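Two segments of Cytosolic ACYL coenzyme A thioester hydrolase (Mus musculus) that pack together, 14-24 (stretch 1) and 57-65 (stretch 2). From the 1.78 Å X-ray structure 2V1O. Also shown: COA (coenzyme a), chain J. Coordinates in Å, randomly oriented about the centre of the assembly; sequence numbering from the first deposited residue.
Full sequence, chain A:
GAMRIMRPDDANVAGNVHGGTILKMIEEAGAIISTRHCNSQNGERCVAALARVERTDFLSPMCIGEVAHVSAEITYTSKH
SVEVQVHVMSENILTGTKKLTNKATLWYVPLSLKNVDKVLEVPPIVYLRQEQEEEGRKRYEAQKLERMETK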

# COMPACT_ATOMS: atom_id res chain seq x y z
N ALA A 14 -14.01 4.61 13.82
CA ALA A 14 -15.46 4.38 13.88
C ALA A 14 -16.00 3.59 12.68
O ALA A 14 -17.18 3.23 12.65
CB ALA A 14 -16.19 5.72 14.03
N GLY A 15 -15.14 3.32 11.69
CA GLY A 15 -15.53 2.57 10.49
C GLY A 15 -15.99 3.44 9.32
O GLY A 15 -16.44 2.94 8.29
N ASN A 16 -15.88 4.76 9.49
CA ASN A 16 -16.27 5.71 8.46
C ASN A 16 -15.08 6.16 7.63
O ASN A 16 -14.01 6.46 8.17
CB ASN A 16 -17.01 6.91 9.06
CG ASN A 16 -18.37 6.53 9.63
OD1 ASN A 16 -18.56 6.51 10.85
ND2 ASN A 16 -19.32 6.21 8.76
N VAL A 17 -15.28 6.21 6.31
CA VAL A 17 -14.21 6.48 5.36
C VAL A 17 -13.68 7.91 5.52
O VAL A 17 -14.46 8.83 5.71
CB VAL A 17 -14.71 6.25 3.91
CG1 VAL A 17 -13.67 6.70 2.89
CG2 VAL A 17 -15.07 4.77 3.70
N HIS A 18 -12.36 8.06 5.48
CA HIS A 18 -11.71 9.38 5.53
C HIS A 18 -12.00 10.20 4.28
O HIS A 18 -11.98 9.67 3.17
CB HIS A 18 -10.19 9.22 5.62
CG HIS A 18 -9.72 8.63 6.91
ND1 HIS A 18 -9.82 9.29 8.11
CD2 HIS A 18 -9.11 7.44 7.18
CE1 HIS A 18 -9.30 8.53 9.07
NE2 HIS A 18 -8.87 7.41 8.53
N GLY A 19 -12.25 11.50 4.46
CA GLY A 19 -12.35 12.43 3.33
C GLY A 19 -11.20 12.28 2.35
O GLY A 19 -11.41 12.26 1.14
N GLY A 20 -9.98 12.13 2.88
CA GLY A 20 -8.76 12.04 2.06
C GLY A 20 -8.80 10.88 1.07
O GLY A 20 -8.30 11.00 -0.05
N THR A 21 -9.39 9.76 1.49
CA THR A 21 -9.54 8.56 0.65
C THR A 21 -10.36 8.87 -0.61
O THR A 21 -9.97 8.52 -1.73
CB THR A 21 -10.23 7.42 1.44
OG1 THR A 21 -9.42 7.08 2.58
CG2 THR A 21 -10.45 6.18 0.56
N ILE A 22 -11.48 9.54 -0.39
CA ILE A 22 -12.39 9.94 -1.46
C ILE A 22 -11.77 11.02 -2.35
O ILE A 22 -11.89 10.98 -3.58
CB ILE A 22 -13.77 10.35 -0.89
CG1 ILE A 22 -14.40 9.20 -0.08
CG2 ILE A 22 -14.73 10.85 -2.00
CD1 ILE A 22 -14.63 7.89 -0.86
N LEU A 23 -11.09 11.99 -1.73
CA LEU A 23 -10.39 13.03 -2.50
C LEU A 23 -9.39 12.40 -3.47
O LEU A 23 -9.30 12.81 -4.64
CB LEU A 23 -9.70 14.02 -1.57
CG LEU A 23 -10.61 15.01 -0.83
CD1 LEU A 23 -9.83 15.80 0.20
CD2 LEU A 23 -11.33 15.96 -1.80
N LYS A 24 -8.64 11.42 -2.98
CA LYS A 24 -7.71 10.69 -3.82
C LYS A 24 -8.41 10.02 -5.03
O LYS A 24 -7.93 10.13 -6.16
CB LYS A 24 -6.93 9.67 -2.99
CG LYS A 24 -5.87 8.92 -3.79
CD LYS A 24 -4.81 8.33 -2.87
CE LYS A 24 -4.40 6.93 -3.29
NZ LYS A 24 -3.69 6.87 -4.60
N1A COA J . -19.26 22.75 5.45
C2A COA J . -18.97 23.39 6.64
N3A COA J . -19.79 23.20 7.74
C4A COA J . -20.88 22.38 7.65
C5A COA J . -21.18 21.72 6.46
C6A COA J . -20.36 21.90 5.35
N6A COA J . -20.56 21.21 4.23
N7A COA J . -22.31 20.99 6.66
C8A COA J . -22.72 21.17 7.94
N9A COA J . -21.85 22.04 8.56
C1B COA J . -21.80 22.34 10.00
C2B COA J . -22.97 23.21 10.44
O2B COA J . -22.78 24.56 10.13
C3B COA J . -22.96 22.92 11.93
O3B COA J . -22.03 23.73 12.62
P3B COA J . -22.51 25.03 13.43
O7A COA J . -22.94 26.06 12.42
O8A COA J . -23.68 24.65 14.30
O9A COA J . -21.37 25.53 14.28
C4B COA J . -22.49 21.48 12.03
O4B COA J . -21.93 21.17 10.77
C5B COA J . -23.64 20.52 12.34
O5B COA J . -24.69 20.76 11.43
P1A COA J . -26.00 19.84 11.44
O1A COA J . -26.36 19.49 12.85
O2A COA J . -27.10 20.57 10.71
O3A COA J . -25.58 18.51 10.63
P2A COA J . -25.80 18.30 9.05
O4A COA J . -25.66 19.59 8.28
O5A COA J . -27.13 17.63 8.79
O6A COA J . -24.61 17.28 8.68
CBP COA J . -22.35 16.50 8.52
CCP COA J . -23.26 17.70 8.73
CDP COA J . -20.91 16.99 8.28
CEP COA J . -22.37 15.67 9.80
CAP COA J . -22.85 15.67 7.33
OAP COA J . -22.95 16.43 6.15
C9P COA J . -21.98 14.47 7.05
O9P COA J . -22.07 13.35 7.88
N8P COA J . -21.15 14.54 6.02
C7P COA J . -20.21 13.47 5.75
C6P COA J . -18.96 13.63 6.61
C5P COA J . -17.95 12.57 6.25
O5P COA J . -18.17 11.38 6.57
N4P COA J . -16.86 12.99 5.59
C3P COA J . -16.05 12.10 4.77
C2P COA J . -16.82 11.54 3.57
S1P COA J . -15.78 10.36 2.68
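Stretch 2, residues 57-65: DFLSPMCIG

Stretch 2 lies on stretch 1 as an irregular, largely extended chain with no regular helix or strand across the contact. Stretch 1 starts as a loop and enters a helix at Gly19, with His18 at the N-cap position. The two run in opposite directions: Gly15 pairs with Ile64, Val17 with Met62, and the helix beyond meets Phe58. The nearest CA atoms belong to Asn16 and Cys63, 4.6 Å apart, where the backbones form a single bridge.

Two hydrogen bonds hold that bridge. Val17 N donates to Met62 O at 2.8 Å, and Ile64 N donates to Gly15 O at 3.1 Å. Both are nearly straight. Each acceptor also receives a CA-H contact: Asn16 CA lies 3.3 Å from Met62 O, and Cys63 CA lies 3.4 Å from Gly15 O. Gly15 has phi/psi of 92/5, where a CB would be jammed against the carbonyl O of the residue before.

Phe58 is the residue most covered by stretch 1. Its CB points toward the helix, with chi1 in m and chi2 at -94°. Ile22 and Leu23 meet the edge of the ring. Phe58 CE1 is 3.8 Å from Ile22 CG2, and Phe58 CZ is 3.8 Å from Leu23 CD2. Phe58 O points to the coenzyme A and accepts a hydrogen bond from COA N8P at 2.8 Å.

Met62 is covered almost as much. Its CB points sideways, and chi1 and chi2 are both t, so the chain is extended before chi3 turns to m. Met62 CB lies 3.8 Å from Val17 CG2. Farther out, Met62 CE reaches Ile22 CD1 at 3.7 Å. Ile22 therefore touches both Phe58 and Met62, and it also borders the ligand, with Ile22 CG1 3.3 Å from COA S1P.

Val17 is the most covered residue of stretch 1. Its CB points toward stretch 2, with chi1 in t. A water lies between its carbonyl, stretch 2 and the ligand. The water accepts from Met62 N at 3.0 Å. Its oxygen is also 2.9 Å from Val17 O and 2.7 Å from COA O5P, both within hydrogen-bonding reach.

Asn16 points sideways, but its end comes nearer: Asn16 ND2 lies 3.5 Å from Pro61 CB and 3.6 Å from Cys63 SG. Leu59 and Ser60 do not touch stretch 1, so the chain leaves it between Phe58 and Pro61.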

# COMPACT_ATOMS: atom_id res chain seq x y z
N ASP A 57 -18.42 19.83 -0.86
CA ASP A 57 -19.04 19.42 0.40
C ASP A 57 -19.23 17.91 0.48
O ASP A 57 -19.67 17.29 -0.49
CB ASP A 57 -20.40 20.11 0.59
CG ASP A 57 -20.27 21.61 0.75
OD1 ASP A 57 -19.34 22.08 1.43
OD2 ASP A 57 -21.12 22.33 0.19
N PHE A 58 -18.92 17.34 1.64
CA PHE A 58 -19.17 15.93 1.87
C PHE A 58 -20.49 15.76 2.61
O PHE A 58 -20.63 16.16 3.78
CB PHE A 58 -17.98 15.27 2.57
CG PHE A 58 -16.77 15.19 1.69
CD1 PHE A 58 -16.51 14.04 0.95
CD2 PHE A 58 -15.91 16.28 1.56
CE1 PHE A 58 -15.40 13.96 0.12
CE2 PHE A 58 -14.80 16.21 0.73
CZ PHE A 58 -14.54 15.06 0.01
N LEU A 59 -21.45 15.18 1.89
CA LEU A 59 -22.86 15.16 2.27
C LEU A 59 -23.29 14.01 3.19
O LEU A 59 -24.20 14.16 4.00
CB LEU A 59 -23.72 15.15 1.00
CG LEU A 59 -23.42 16.20 -0.08
CD1 LEU A 59 -24.34 16.02 -1.29
CD2 LEU A 59 -23.52 17.62 0.46
N SER A 60 -22.65 12.86 3.03
CA SER A 60 -22.98 11.68 3.82
C SER A 60 -21.75 10.79 3.99
O SER A 60 -20.89 10.75 3.11
CB SER A 60 -24.16 10.91 3.20
OG SER A 60 -23.84 10.40 1.92
N PRO A 61 -21.67 10.08 5.13
CA PRO A 61 -20.53 9.21 5.37
C PRO A 61 -20.56 7.97 4.48
O PRO A 61 -21.60 7.62 3.92
CB PRO A 61 -20.70 8.82 6.84
CG PRO A 61 -22.15 8.91 7.09
CD PRO A 61 -22.62 10.07 6.26
N MET A 62 -19.40 7.35 4.35
CA MET A 62 -19.28 6.06 3.71
C MET A 62 -18.65 5.13 4.73
O MET A 62 -17.91 5.58 5.61
CB MET A 62 -18.40 6.17 2.47
CG MET A 62 -18.53 5.02 1.49
SD MET A 62 -17.59 5.36 -0.01
CE MET A 62 -18.22 6.95 -0.49
N CYS A 63 -18.94 3.84 4.61
CA CYS A 63 -18.48 2.87 5.60
C CYS A 63 -17.61 1.81 4.96
O CYS A 63 -17.71 1.56 3.76
CB CYS A 63 -19.68 2.20 6.28
SG CYS A 63 -20.73 3.35 7.16
N ILE A 64 -16.77 1.19 5.78
CA ILE A 64 -16.04 -0.01 5.37
C ILE A 64 -17.04 -0.99 4.77
O ILE A 64 -18.11 -1.23 5.35
CB ILE A 64 -15.32 -0.68 6.57
CG1 ILE A 64 -14.20 0.22 7.11
CG2 ILE A 64 -14.73 -2.03 6.17
CD1 ILE A 64 -13.78 -0.13 8.55
N GLY A 65 -16.70 -1.53 3.60
CA GLY A 65 -17.50 -2.57 2.97
C GLY A 65 -18.49 -2.03 1.95
O GLY A 65 -19.04 -2.80 1.17
O HOH W 1 -17.36 8.84 5.93